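Local atomic coordinates of putative aminotransferase (Actinomadura melliaura, PDB entry 4ZWV), a protein that probably transfers amino groups with the help of pyridoxal 5'-phosphate, as a putative sugar aminotransferase of aminopentose biosynthesis. Residues 90-102 against 114-127. Sequence-based numbering, arbitrary orientation.
Sequences AILADGRRITWVD and DLERKISPATRAII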
loop_
_atom_site.group_PDB
_atom_site.type_symbol
_atom_site.label_atom_id
_atom_site.label_comp_id
_atom_site.label_asym_id
_atom_site.label_seq_id
_atom_site.Cartn_x
_atom_site.Cartn_y
_atom_site.Cartn_z
ATOM N N ALA A 90 -8.187 -4.148 -7.923
ATOM C CA ALA A 90 -8.788 -3.640 -6.681
ATOM C C ALA A 90 -10.143 -4.298 -6.416
ATOM O O ALA A 90 -10.476 -4.600 -5.265
ATOM C CB ALA A 90 -8.932 -2.118 -6.739
ATOM N N ILE A 91 -10.910 -4.528 -7.480
ATOM C CA ILE A 91 -12.207 -5.201 -7.367
ATOM C C ILE A 91 -12.042 -6.630 -6.862
ATOM O O ILE A 91 -12.761 -7.061 -5.958
ATOM C CB ILE A 91 -12.954 -5.223 -8.724
ATOM C CG1 ILE A 91 -13.229 -3.788 -9.190
ATOM C CG2 ILE A 91 -14.266 -6.031 -8.604
ATOM C CD1 ILE A 91 -13.689 -3.710 -10.655
ATOM N N LEU A 92 -11.087 -7.360 -7.436
ATOM C CA LEU A 92 -10.855 -8.745 -7.034
ATOM C C LEU A 92 -10.364 -8.817 -5.588
ATOM O O LEU A 92 -10.787 -9.703 -4.833
ATOM C CB LEU A 92 -9.856 -9.418 -7.980
ATOM C CG LEU A 92 -10.315 -9.449 -9.441
ATOM C CD1 LEU A 92 -9.273 -10.123 -10.311
ATOM C CD2 LEU A 92 -11.656 -10.149 -9.555
ATOM N N ALA A 93 -9.498 -7.876 -5.205
ATOM C CA ALA A 93 -8.951 -7.846 -3.842
ATOM C C ALA A 93 -10.042 -7.517 -2.829
ATOM O O ALA A 93 -9.943 -7.917 -1.664
ATOM C CB ALA A 93 -7.807 -6.842 -3.736
ATOM N N ASP A 94 -11.080 -6.817 -3.286
ATOM C CA ASP A 94 -12.229 -6.472 -2.449
ATOM C C ASP A 94 -13.181 -7.656 -2.289
ATOM O O ASP A 94 -14.164 -7.559 -1.561
ATOM C CB ASP A 94 -12.972 -5.266 -3.054
ATOM C CG ASP A 94 -14.001 -4.657 -2.102
ATOM O OD1 ASP A 94 -13.605 -4.194 -1.007
ATOM O OD2 ASP A 94 -15.202 -4.622 -2.465
ATOM N N GLY A 95 -12.884 -8.773 -2.955
ATOM C CA GLY A 95 -13.701 -9.975 -2.848
ATOM C C GLY A 95 -14.921 -9.992 -3.753
ATOM O O GLY A 95 -15.831 -10.798 -3.543
ATOM N N ARG A 96 -14.928 -9.142 -4.777
ATOM C CA ARG A 96 -16.087 -9.034 -5.668
ATOM C C ARG A 96 -15.833 -9.652 -7.033
ATOM O O ARG A 96 -14.712 -10.027 -7.373
ATOM C CB ARG A 96 -16.504 -7.570 -5.855
ATOM C CG ARG A 96 -16.504 -6.763 -4.575
ATOM C CD ARG A 96 -17.412 -7.337 -3.498
ATOM N NE ARG A 96 -17.192 -6.602 -2.261
ATOM C CZ ARG A 96 -17.806 -6.853 -1.109
ATOM N NH1 ARG A 96 -18.722 -7.810 -1.029
ATOM N NH2 ARG A 96 -17.504 -6.132 -0.036
ATOM N N ARG A 97 -16.892 -9.718 -7.828
ATOM C CA ARG A 97 -16.844 -10.264 -9.171
ATOM C C ARG A 97 -16.918 -9.147 -10.217
ATOM O O ARG A 97 -17.781 -8.275 -10.132
ATOM C CB ARG A 97 -18.002 -11.250 -9.331
ATOM C CG ARG A 97 -18.385 -11.613 -10.732
ATOM C CD ARG A 97 -19.441 -12.716 -10.698
ATOM N NE ARG A 97 -20.690 -12.302 -10.060
ATOM C CZ ARG A 97 -21.744 -11.842 -10.728
ATOM N NH1 ARG A 97 -21.688 -11.732 -12.047
ATOM N NH2 ARG A 97 -22.854 -11.496 -10.085
ATOM N N ILE A 98 -16.005 -9.162 -11.191
ATOM C CA ILE A 98 -16.014 -8.159 -12.252
ATOM C C ILE A 98 -17.002 -8.570 -13.342
ATOM O O ILE A 98 -16.975 -9.713 -13.806
ATOM C CB ILE A 98 -14.629 -7.978 -12.890
ATOM C CG1 ILE A 98 -13.588 -7.557 -11.849
ATOM C CG2 ILE A 98 -14.682 -6.944 -14.004
ATOM C CD1 ILE A 98 -12.154 -7.663 -12.355
ATOM N N THR A 99 -17.875 -7.651 -13.745
ATOM C CA THR A 99 -18.668 -7.842 -14.950
ATOM C C THR A 99 -18.174 -6.813 -15.954
ATOM O O THR A 99 -18.286 -5.601 -15.727
ATOM C CB THR A 99 -20.165 -7.675 -14.698
ATOM O OG1 THR A 99 -20.622 -8.728 -13.838
ATOM C CG2 THR A 99 -20.933 -7.732 -16.012
ATOM N N TRP A 100 -17.591 -7.300 -17.048
ATOM C CA TRP A 100 -16.984 -6.400 -18.020
ATOM C C TRP A 100 -18.021 -5.605 -18.794
ATOM O O TRP A 100 -19.035 -6.147 -19.227
ATOM C CB TRP A 100 -16.119 -7.161 -19.032
ATOM C CG TRP A 100 -14.954 -7.896 -18.462
ATOM C CD1 TRP A 100 -14.699 -9.232 -18.579
ATOM C CD2 TRP A 100 -13.857 -7.341 -17.715
ATOM N NE1 TRP A 100 -13.531 -9.551 -17.933
ATOM C CE2 TRP A 100 -12.984 -8.410 -17.406
ATOM C CE3 TRP A 100 -13.531 -6.051 -17.275
ATOM C CZ2 TRP A 100 -11.805 -8.226 -16.675
ATOM C CZ3 TRP A 100 -12.358 -5.869 -16.549
ATOM C CH2 TRP A 100 -11.515 -6.949 -16.258
ATOM N N VAL A 101 -17.728 -4.322 -18.968
ATOM C CA VAL A 101 -18.514 -3.433 -19.812
ATOM C C VAL A 101 -17.682 -3.080 -21.040
ATOM O O VAL A 101 -16.459 -2.887 -20.946
ATOM C CB VAL A 101 -18.923 -2.152 -19.054
ATOM C CG1 VAL A 101 -19.843 -1.263 -19.909
ATOM C CG2 VAL A 101 -19.624 -2.525 -17.749
ATOM N N ASP A 102 -18.352 -3.010 -22.183
ATOM C CA ASP A 102 -17.692 -2.746 -23.450
ATOM C C ASP A 102 -17.187 -1.315 -23.515
ATOM O O ASP A 102 -17.477 -0.483 -22.646
ATOM C CB ASP A 102 -18.660 -3.019 -24.602
ATOM C CG ASP A 102 -17.968 -3.464 -25.884
ATOM O OD1 ASP A 102 -16.730 -3.324 -26.002
ATOM O OD2 ASP A 102 -18.691 -3.971 -26.765
ATOM N N ASP A 114 -23.977 -0.095 -23.028
ATOM C CA ASP A 114 -23.684 -1.435 -22.536
ATOM C C ASP A 114 -23.759 -1.452 -21.012
ATOM O O ASP A 114 -24.264 -2.403 -20.426
ATOM C CB ASP A 114 -22.307 -1.899 -23.022
ATOM C CG ASP A 114 -22.094 -3.392 -22.845
ATOM O OD1 ASP A 114 -22.996 -4.175 -23.232
ATOM O OD2 ASP A 114 -21.027 -3.787 -22.328
ATOM N N LEU A 115 -23.279 -0.385 -20.382
ATOM C CA LEU A 115 -23.392 -0.261 -18.935
ATOM C C LEU A 115 -24.838 -0.398 -18.481
ATOM O O LEU A 115 -25.149 -1.201 -17.597
ATOM C CB LEU A 115 -22.831 1.074 -18.456
ATOM C CG LEU A 115 -23.103 1.320 -16.967
ATOM C CD1 LEU A 115 -22.356 0.320 -16.091
ATOM C CD2 LEU A 115 -22.736 2.741 -16.599
ATOM N N GLU A 116 -25.730 0.366 -19.101
ATOM C CA GLU A 116 -27.115 0.351 -18.654
ATOM C C GLU A 116 -27.740 -1.040 -18.825
ATOM O O GLU A 116 -28.501 -1.495 -17.960
ATOM C CB GLU A 116 -27.944 1.408 -19.382
ATOM C CG GLU A 116 -29.380 1.427 -18.859
ATOM C CD GLU A 116 -30.108 2.735 -19.089
ATOM O OE1 GLU A 116 -29.683 3.530 -19.955
ATOM O OE2 GLU A 116 -31.130 2.955 -18.398
ATOM N N ARG A 117 -27.384 -1.737 -19.902
ATOM C CA ARG A 117 -27.898 -3.088 -20.121
ATOM C C ARG A 117 -27.394 -4.088 -19.078
ATOM O O ARG A 117 -28.038 -5.114 -18.833
ATOM C CB ARG A 117 -27.520 -3.589 -21.516
ATOM C CG ARG A 117 -28.249 -2.889 -22.650
ATOM C CD ARG A 117 -28.009 -3.606 -23.974
ATOM N NE ARG A 117 -26.595 -3.698 -24.313
ATOM C CZ ARG A 117 -25.970 -2.882 -25.159
ATOM N NH1 ARG A 117 -26.630 -1.901 -25.772
ATOM N NH2 ARG A 117 -24.681 -3.059 -25.401
ATOM N N LYS A 118 -26.249 -3.801 -18.462
ATOM C CA LYS A 118 -25.625 -4.790 -17.584
ATOM C C LYS A 118 -25.845 -4.550 -16.093
ATOM O O LYS A 118 -25.493 -5.389 -15.269
ATOM C CB LYS A 118 -24.134 -4.874 -17.897
ATOM C CG LYS A 118 -23.886 -5.629 -19.199
ATOM C CD LYS A 118 -22.439 -5.563 -19.634
ATOM C CE LYS A 118 -22.197 -6.538 -20.779
ATOM N NZ LYS A 118 -20.865 -6.329 -21.414
ATOM N N ILE A 119 -26.422 -3.410 -15.737
ATOM C CA ILE A 119 -26.810 -3.202 -14.342
ATOM C C ILE A 119 -27.877 -4.238 -13.987
ATOM O O ILE A 119 -28.818 -4.473 -14.754
ATOM C CB ILE A 119 -27.324 -1.777 -14.111
ATOM C CG1 ILE A 119 -26.180 -0.788 -14.275
ATOM C CG2 ILE A 119 -27.965 -1.638 -12.727
ATOM C CD1 ILE A 119 -26.620 0.662 -14.260
ATOM N N SER A 120 -27.701 -4.893 -12.846
ATOM C CA SER A 120 -28.545 -6.022 -12.475
ATOM C C SER A 120 -28.815 -5.983 -10.974
ATOM O O SER A 120 -28.224 -5.159 -10.266
ATOM C CB SER A 120 -27.871 -7.345 -12.865
ATOM O OG SER A 120 -26.846 -7.675 -11.953
ATOM N N PRO A 121 -29.695 -6.877 -10.480
ATOM C CA PRO A 121 -29.885 -6.944 -9.027
ATOM C C PRO A 121 -28.603 -7.256 -8.256
ATOM O O PRO A 121 -28.563 -7.002 -7.057
ATOM C CB PRO A 121 -30.910 -8.072 -8.869
ATOM C CG PRO A 121 -31.701 -8.028 -10.134
ATOM C CD PRO A 121 -30.701 -7.682 -11.199
ATOM N N ALA A 122 -27.567 -7.761 -8.927
ATOM C CA ALA A 122 -26.301 -8.050 -8.255
ATOM C C ALA A 122 -25.302 -6.896 -8.266
ATOM O O ALA A 122 -24.237 -6.997 -7.662
ATOM C CB ALA A 122 -25.645 -9.285 -8.884
ATOM N N THR A 123 -25.634 -5.799 -8.940
ATOM C CA THR A 123 -24.681 -4.706 -9.099
ATOM C C THR A 123 -24.421 -3.962 -7.804
ATOM O O THR A 123 -25.326 -3.383 -7.192
ATOM C CB THR A 123 -25.150 -3.695 -10.144
ATOM O OG1 THR A 123 -25.342 -4.368 -11.387
ATOM C CG2 THR A 123 -24.106 -2.614 -10.327
ATOM N N ARG A 124 -23.166 -3.997 -7.387
ATOM C CA ARG A 124 -22.737 -3.321 -6.192
ATOM C C ARG A 124 -22.265 -1.890 -6.462
ATOM O O ARG A 124 -22.593 -0.941 -5.739
ATOM C CB ARG A 124 -21.593 -4.150 -5.592
ATOM C CG ARG A 124 -20.936 -3.583 -4.398
ATOM C CD ARG A 124 -19.900 -4.564 -3.838
ATOM N NE ARG A 124 -19.659 -4.222 -2.448
ATOM C CZ ARG A 124 -20.413 -4.641 -1.443
ATOM N NH1 ARG A 124 -20.141 -4.252 -0.212
ATOM N NH2 ARG A 124 -21.442 -5.457 -1.671
ATOM N N ALA A 125 -21.531 -1.735 -7.554
ATOM C CA ALA A 125 -20.875 -0.475 -7.875
ATOM C C ALA A 125 -20.429 -0.488 -9.316
ATOM O O ALA A 125 -20.414 -1.538 -9.966
ATOM C CB ALA A 125 -19.669 -0.225 -6.959
ATOM N N ILE A 126 -20.063 0.694 -9.798
ATOM C CA ILE A 126 -19.529 0.874 -11.136
ATOM C C ILE A 126 -18.251 1.676 -11.004
ATOM O O ILE A 126 -18.265 2.690 -10.330
ATOM C CB ILE A 126 -20.529 1.625 -12.036
ATOM C CG1 ILE A 126 -21.863 0.870 -12.105
ATOM C CG2 ILE A 126 -19.934 1.850 -13.434
ATOM C CD1 ILE A 126 -23.037 1.789 -12.436
ATOM N N ILE A 127 -17.148 1.199 -11.571
ATOM C CA ILE A 127 -15.939 2.027 -11.629
ATOM C C ILE A 127 -15.832 2.576 -13.037
ATOM O O ILE A 127 -15.841 1.815 -14.006
ATOM C CB ILE A 127 -14.660 1.247 -11.254
ATOM C CG1 ILE A 127 -14.794 0.674 -9.831
ATOM C CG2 ILE A 127 -13.448 2.160 -11.349
ATOM C CD1 ILE A 127 -13.530 -0.041 -9.323
HETATM O O HOH W 1 -17.296 -2.919 -2.237
#
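Arg96 and Arg124 stack face to face through their guanidinium groups, the planes 12° apart and the CZ atoms of Arg96 and Arg124 3.4 Å from each other. Nearby carboxylates probably offset the two positive charges: Arg96 NE donates almost straight (173°) and in its own plane to Asp94 OD2, and Arg96 NH1 bridges to Glu72. A water accepts from Arg124 NE at the guanidinium edge and lies 2.7 Å from Asp94 OD2; Arg124 finds its main polar partner in Arg74. A leucine in place of Arg96 would probably leave Arg124 without its stacking partner and Asp94 and Glu72 without their salt bridges to this side chain.

The fold is that of a PLP-dependent aminotransferase large domain: strand 76-79 lies between the parallel strands 97-100 and 123-129, so no backbone hydrogen bond joins these two strands directly. Apolar packing has two sites: Ile91 CG1, on helix 85-93, is 3.8 Å from Ile127 CD1, tip to tip, and Val101 CG1, just past strand 97-100, 4.1 Å from Leu115 CB.

Polar bonds join helix 112-118 to Trp100 and to Asp102 just after the strand. Asp114 OD2 accepts twice, from Asp102 N (2.8 Å) on its anti side and, in a salt bridge within the helix, from Lys118 NZ (2.7 Å) through its syn lone pair. Extended beyond CG, Lys118 carries NZ to 2.9 Å from Trp100 O.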